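Local coordinates for cell shape-determining protein MreC (Streptococcus pneumoniae, PDB 2QF4) that takes part in forming and maintaining cell shape, probably as part of the elongasome that synthesises peripheral peptidoglycan, at residues 74-79 with 113-119; 105-109 with 144-148. All coordinates share one frame; numbering follows the deposited sequence. Where two conformers were deposited one is given.

Overall arrangement
Both contacts belong to the second of the two six-stranded antiparallel barrels of the MreC extracellular region, the strand order of which returns on itself through the pairing of 74-79 with 114-118. Contact 1 is that closing seam, partly buried and held mainly by backbone hydrogen bonds, with V75, I77 and V115 turned to the inside. Contact 2 lies at the surface, where one arginine side chain and a small apolar patch fix the loop 105-109 to the chain entering strand 146-151. The chemistry shifts from mainly peptide-to-peptide bonding, with one histidine-carboxylate bond at its end, to guanidinium-to-carbonyl bonding. The two meet where H79 packs on S107 and D108 and where I77 touches V147 and I109.

Contact 1: 74-79 with 113-119; sequences SVKIQH and DKVTTGG
Strands 74-79 and 114-118 run antiparallel, their axes 3.6 Å apart at closest, and their pairing closes a six-stranded β-barrel of the fold shared with α-lytic protease. K76 and T116 form a hydrogen-bonded pair, with K76 N to T116 O at 2.8 Å and T116 N answering to K76 O. Q78 N reaches K114 O beyond it. At the other end G118 N donates to S74 O from above the carbonyl plane, and a water accepts from G119 N and probably donates to S74 O. I77 and V115 lie side by side on the inner face, I77 CG1 to V115 CG2 at 4.1 Å, with V75 CB also against V115 CG1; I100 and V133 pack around them. On the other face, in the conformer given, K76 CG takes the crowded position between N and carbonyl carbon (chi1 63°), the extended chain passes T116 OG1 with K76 CE 3.4 Å away, and NZ forms a salt bridge with D127 and a water link to G118 O. H79 and D113 finish the seam: the ring and carboxylate planes stand 71° apart, S110 N also donates to OD2, and H79 ND1 meets D113 OD2 on its syn side, in the ring plane, at 2.7 Å.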
loop_
_atom_site.group_PDB
_atom_site.type_symbol
_atom_site.label_atom_id
_atom_site.label_comp_id
_atom_site.label_asym_id
_atom_site.label_seq_id
_atom_site.Cartn_x
_atom_site.Cartn_y
_atom_site.Cartn_z
ATOM N N SER A 74 4.734 4.845 0.044
ATOM C CA SER A 74 4.792 5.673 1.239
ATOM C C SER A 74 3.662 5.361 2.204
ATOM O O SER A 74 2.510 5.283 1.792
ATOM C CB SER A 74 4.690 7.144 0.776
ATOM O OG SER A 74 4.423 8.031 1.853
ATOM N N VAL A 75 3.995 5.203 3.484
ATOM C CA VAL A 75 3.037 5.018 4.558
ATOM C C VAL A 75 3.384 5.946 5.695
ATOM O O VAL A 75 4.482 6.472 5.792
ATOM C CB VAL A 75 2.990 3.531 5.056
ATOM C CG1 VAL A 75 2.451 2.645 3.941
ATOM C CG2 VAL A 75 4.344 3.031 5.562
ATOM N N LYS A 76 2.397 6.114 6.562
ATOM C CA LYS A 76 2.595 6.876 7.774
ATOM C C LYS A 76 1.873 6.188 8.921
ATOM O O LYS A 76 0.879 5.491 8.779
ATOM C CB LYS A 76 2.163 8.336 7.612
ATOM C CG LYS A 76 0.732 8.530 7.331
ATOM C CD LYS A 76 0.393 9.991 7.033
ATOM C CE LYS A 76 -1.068 10.134 6.688
ATOM N NZ LYS A 76 -1.427 11.565 6.412
ATOM N N ILE A 77 2.463 6.364 10.099
ATOM C CA ILE A 77 2.039 5.746 11.355
ATOM C C ILE A 77 1.697 6.880 12.318
ATOM O O ILE A 77 2.507 7.787 12.518
ATOM C CB ILE A 77 3.175 4.903 11.953
ATOM C CG1 ILE A 77 3.656 3.827 10.957
ATOM C CG2 ILE A 77 2.750 4.278 13.255
ATOM C CD1 ILE A 77 4.972 3.145 11.342
ATOM N N GLN A 78 0.511 6.809 12.922
ATOM C CA GLN A 78 0.106 7.817 13.888
ATOM C C GLN A 78 0.338 7.319 15.292
ATOM O O GLN A 78 -0.207 6.300 15.685
ATOM C CB GLN A 78 -1.377 8.160 13.677
ATOM C CG GLN A 78 -1.803 9.460 14.349
ATOM C CD GLN A 78 -1.052 10.688 13.846
ATOM O OE1 GLN A 78 -0.582 10.735 12.691
ATOM N NE2 GLN A 78 -0.957 11.715 14.699
ATOM N N HIS A 79 1.175 8.023 16.045
ATOM C CA HIS A 79 1.461 7.690 17.433
ATOM C C HIS A 79 1.097 8.909 18.268
ATOM O O HIS A 79 1.855 9.878 18.339
ATOM C CB HIS A 79 2.924 7.349 17.621
ATOM C CG HIS A 79 3.252 6.938 19.015
ATOM N ND1 HIS A 79 2.966 5.678 19.486
ATOM C CD2 HIS A 79 3.789 7.625 20.054
ATOM C CE1 HIS A 79 3.356 5.591 20.742
ATOM N NE2 HIS A 79 3.856 6.760 21.111
ATOM N N ASP A 113 -1.068 1.262 16.829
ATOM C CA ASP A 113 -0.972 2.542 16.137
ATOM C C ASP A 113 -1.449 2.353 14.688
ATOM O O ASP A 113 -1.124 1.357 14.014
ATOM C CB ASP A 113 0.443 3.088 16.156
ATOM C CG ASP A 113 0.881 3.648 17.516
ATOM O OD1 ASP A 113 0.042 3.849 18.406
ATOM O OD2 ASP A 113 2.098 3.926 17.640
ATOM N N LYS A 114 -2.207 3.309 14.194
ATOM C CA LYS A 114 -2.800 3.184 12.879
ATOM C C LYS A 114 -1.839 3.567 11.773
ATOM O O LYS A 114 -1.120 4.557 11.855
ATOM C CB LYS A 114 -4.058 4.054 12.774
ATOM C CG LYS A 114 -5.176 3.621 13.735
ATOM C CD LYS A 114 -5.748 2.270 13.385
ATOM C CE LYS A 114 -7.131 2.022 14.042
ATOM N NZ LYS A 114 -7.128 2.179 15.522
ATOM N N VAL A 115 -1.876 2.783 10.696
ATOM C CA VAL A 115 -1.034 2.957 9.538
ATOM C C VAL A 115 -1.898 3.242 8.333
ATOM O O VAL A 115 -2.879 2.526 8.099
ATOM C CB VAL A 115 -0.162 1.696 9.275
ATOM C CG1 VAL A 115 0.834 1.933 8.158
ATOM C CG2 VAL A 115 0.522 1.264 10.541
ATOM N N THR A 116 -1.570 4.315 7.629
ATOM C CA THR A 116 -2.295 4.743 6.435
ATOM C C THR A 116 -1.259 5.088 5.360
ATOM O O THR A 116 -0.064 5.164 5.618
ATOM C CB THR A 116 -3.201 5.967 6.738
ATOM O OG1 THR A 116 -2.384 7.018 7.272
ATOM C CG2 THR A 116 -4.280 5.591 7.701
ATOM N N THR A 117 -1.714 5.301 4.122
ATOM C CA THR A 117 -0.771 5.707 3.097
ATOM C C THR A 117 -0.306 7.134 3.383
ATOM O O THR A 117 -1.028 7.961 3.936
ATOM C CB THR A 117 -1.319 5.551 1.701
ATOM O OG1 THR A 117 -2.555 6.294 1.566
ATOM C CG2 THR A 117 -1.553 4.063 1.374
ATOM N N GLY A 118 0.942 7.412 3.040
ATOM C CA GLY A 118 1.573 8.680 3.328
ATOM C C GLY A 118 1.491 9.736 2.269
ATOM O O GLY A 118 1.621 10.928 2.555
ATOM N N GLY A 119 1.303 9.329 1.022
ATOM C CA GLY A 119 1.214 10.266 -0.110
ATOM C C GLY A 119 2.526 10.804 -0.653
ATOM O O GLY A 119 2.488 11.618 -1.562
HETATM O O HOH W 1 1.284 6.713 -0.283
HETATM O O HOH W 2 0.582 12.509 4.493
HETATM O O HOH W 3 -2.946 5.546 15.905
#

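Contact 2: 105-109 with 144-148; sequences SNSDI and TREVT
R145, just before strand 146-151, reaches to the loop 105-109 and fastens it by two backbone carbonyls. S107 O receives both terminal nitrogens of the guanidinium end-on: R145 NH1 and NH2 each lie 2.9 Å from it and approach from the same face of its carbonyl plane. NH2 also donates to S105 O, at 2.9 Å. Both oxygens sit at the guanidinium edge, near its plane, so three bonds to two acceptors restrict rotation of the group. None of the three is straight; the N-H...O angle to S105 O is 139°. The side chain gets there by leaving the backbone with CG trans to N (chi1 -179°) and then bending at chi3 (64°).

A water extends the polar network, accepting from R145 NE at 3.0 Å and probably donating to N106 OD1. Within the loop, S105 OG accepts from S107 N at 2.9 Å, while S107 OG donates to D108 O. The first of these is an ST turn, which links the residues carrying the two carbonyls.

Apolar contact lies over one face of the guanidinium, where I109 CD1 is 3.7 Å from R145 NH1 and offset toward the rim. The same methyl meets V147 CG2 at 4.0 Å, bridging the charged group and the buried valine. L103 touches R145, I109 and V147, and I77 of strand 74-79 touches both I109 and V147, joining this patch to the barrel interior.

An arginine bonded to two main-chain carbonyls beside an ST turn at S105 thus ties the loop between strands 97-101 and 114-118 to the rim of a β-barrel in the MreC barrel core.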
loop_
_atom_site.group_PDB
_atom_site.type_symbol
_atom_site.label_atom_id
_atom_site.label_comp_id
_atom_site.label_asym_id
_atom_site.label_seq_id
_atom_site.Cartn_x
_atom_site.Cartn_y
_atom_site.Cartn_z
ATOM N N SER A 105 11.567 9.132 11.859
ATOM C CA SER A 105 11.483 9.553 13.267
ATOM C C SER A 105 11.935 8.431 14.177
ATOM O O SER A 105 11.769 7.253 13.838
ATOM C CB SER A 105 10.006 9.885 13.570
ATOM O OG SER A 105 9.732 10.146 14.897
ATOM N N ASN A 106 12.449 8.811 15.350
ATOM C CA ASN A 106 12.712 7.840 16.402
ATOM C C ASN A 106 11.636 7.857 17.476
ATOM O O ASN A 106 11.843 7.310 18.559
ATOM C CB ASN A 106 14.100 8.006 17.007
ATOM C CG ASN A 106 15.127 8.076 15.963
ATOM O OD1 ASN A 106 15.198 7.182 15.085
ATOM N ND2 ASN A 106 15.892 9.139 15.992
ATOM N N SER A 107 10.470 8.446 17.171
ATOM C CA SER A 107 9.306 8.365 18.060
ATOM C C SER A 107 9.020 6.950 18.488
ATOM O O SER A 107 9.144 6.009 17.692
ATOM C CB SER A 107 8.013 8.866 17.370
ATOM O OG SER A 107 6.874 8.666 18.240
ATOM N N ASP A 108 8.532 6.792 19.709
ATOM C CA ASP A 108 7.950 5.532 20.105
ATOM C C ASP A 108 6.849 5.143 19.112
ATOM O O ASP A 108 6.130 5.983 18.584
ATOM C CB ASP A 108 7.342 5.612 21.506
ATOM C CG ASP A 108 8.366 5.764 22.610
ATOM O OD1 ASP A 108 9.591 5.653 22.382
ATOM O OD2 ASP A 108 7.900 6.004 23.748
ATOM N N ILE A 109 6.739 3.841 18.876
ATOM C CA ILE A 109 5.708 3.266 18.032
ATOM C C ILE A 109 5.164 2.080 18.796
ATOM O O ILE A 109 5.947 1.286 19.323
ATOM C CB ILE A 109 6.277 2.855 16.660
ATOM C CG1 ILE A 109 6.684 4.080 15.832
ATOM C CG2 ILE A 109 5.256 2.007 15.854
ATOM C CD1 ILE A 109 7.459 3.730 14.574
ATOM N N THR A 144 17.881 1.682 10.949
ATOM C CA THR A 144 17.186 0.545 10.354
ATOM C C THR A 144 16.087 -0.082 11.220
ATOM O O THR A 144 15.682 -1.223 10.997
ATOM C CB THR A 144 18.218 -0.465 9.863
ATOM O OG1 THR A 144 19.185 -0.643 10.877
ATOM C CG2 THR A 144 18.909 0.071 8.588
ATOM N N ARG A 145 15.523 0.691 12.143
ATOM C CA ARG A 145 14.307 0.226 12.804
ATOM C C ARG A 145 13.252 -0.119 11.750
ATOM O O ARG A 145 13.027 0.627 10.773
ATOM C CB ARG A 145 13.745 1.263 13.782
ATOM C CG ARG A 145 12.499 0.827 14.521
ATOM C CD ARG A 145 12.156 1.691 15.719
ATOM N NE ARG A 145 11.838 3.063 15.344
ATOM C CZ ARG A 145 10.963 3.840 15.975
ATOM N NH1 ARG A 145 10.244 3.413 17.003
ATOM N NH2 ARG A 145 10.785 5.077 15.547
ATOM N N GLU A 146 12.540 -1.210 12.001
ATOM C CA GLU A 146 11.504 -1.717 11.110
ATOM C C GLU A 146 10.218 -1.877 11.911
ATOM O O GLU A 146 10.253 -2.110 13.104
ATOM C CB GLU A 146 11.936 -3.095 10.590
ATOM C CG GLU A 146 11.002 -3.871 9.685
ATOM C CD GLU A 146 11.443 -5.333 9.589
ATOM O OE1 GLU A 146 12.673 -5.561 9.433
ATOM O OE2 GLU A 146 10.596 -6.260 9.775
ATOM N N VAL A 147 9.104 -1.736 11.238
ATOM C CA VAL A 147 7.795 -1.907 11.830
ATOM C C VAL A 147 7.087 -3.035 11.133
ATOM O O VAL A 147 7.097 -3.112 9.894
ATOM C CB VAL A 147 6.934 -0.626 11.733
ATOM C CG1 VAL A 147 5.654 -0.749 12.550
ATOM C CG2 VAL A 147 7.719 0.588 12.178
ATOM N N THR A 148 6.420 -3.904 11.887
ATOM C CA THR A 148 5.519 -4.908 11.341
ATOM C C THR A 148 4.077 -4.502 11.585
ATOM O O THR A 148 3.749 -3.950 12.650
ATOM C CB THR A 148 5.830 -6.330 11.841
ATOM O OG1 THR A 148 5.777 -6.389 13.268
ATOM C CG2 THR A 148 7.215 -6.806 11.344
HETATM O O HOH W 4 13.789 4.766 13.898
#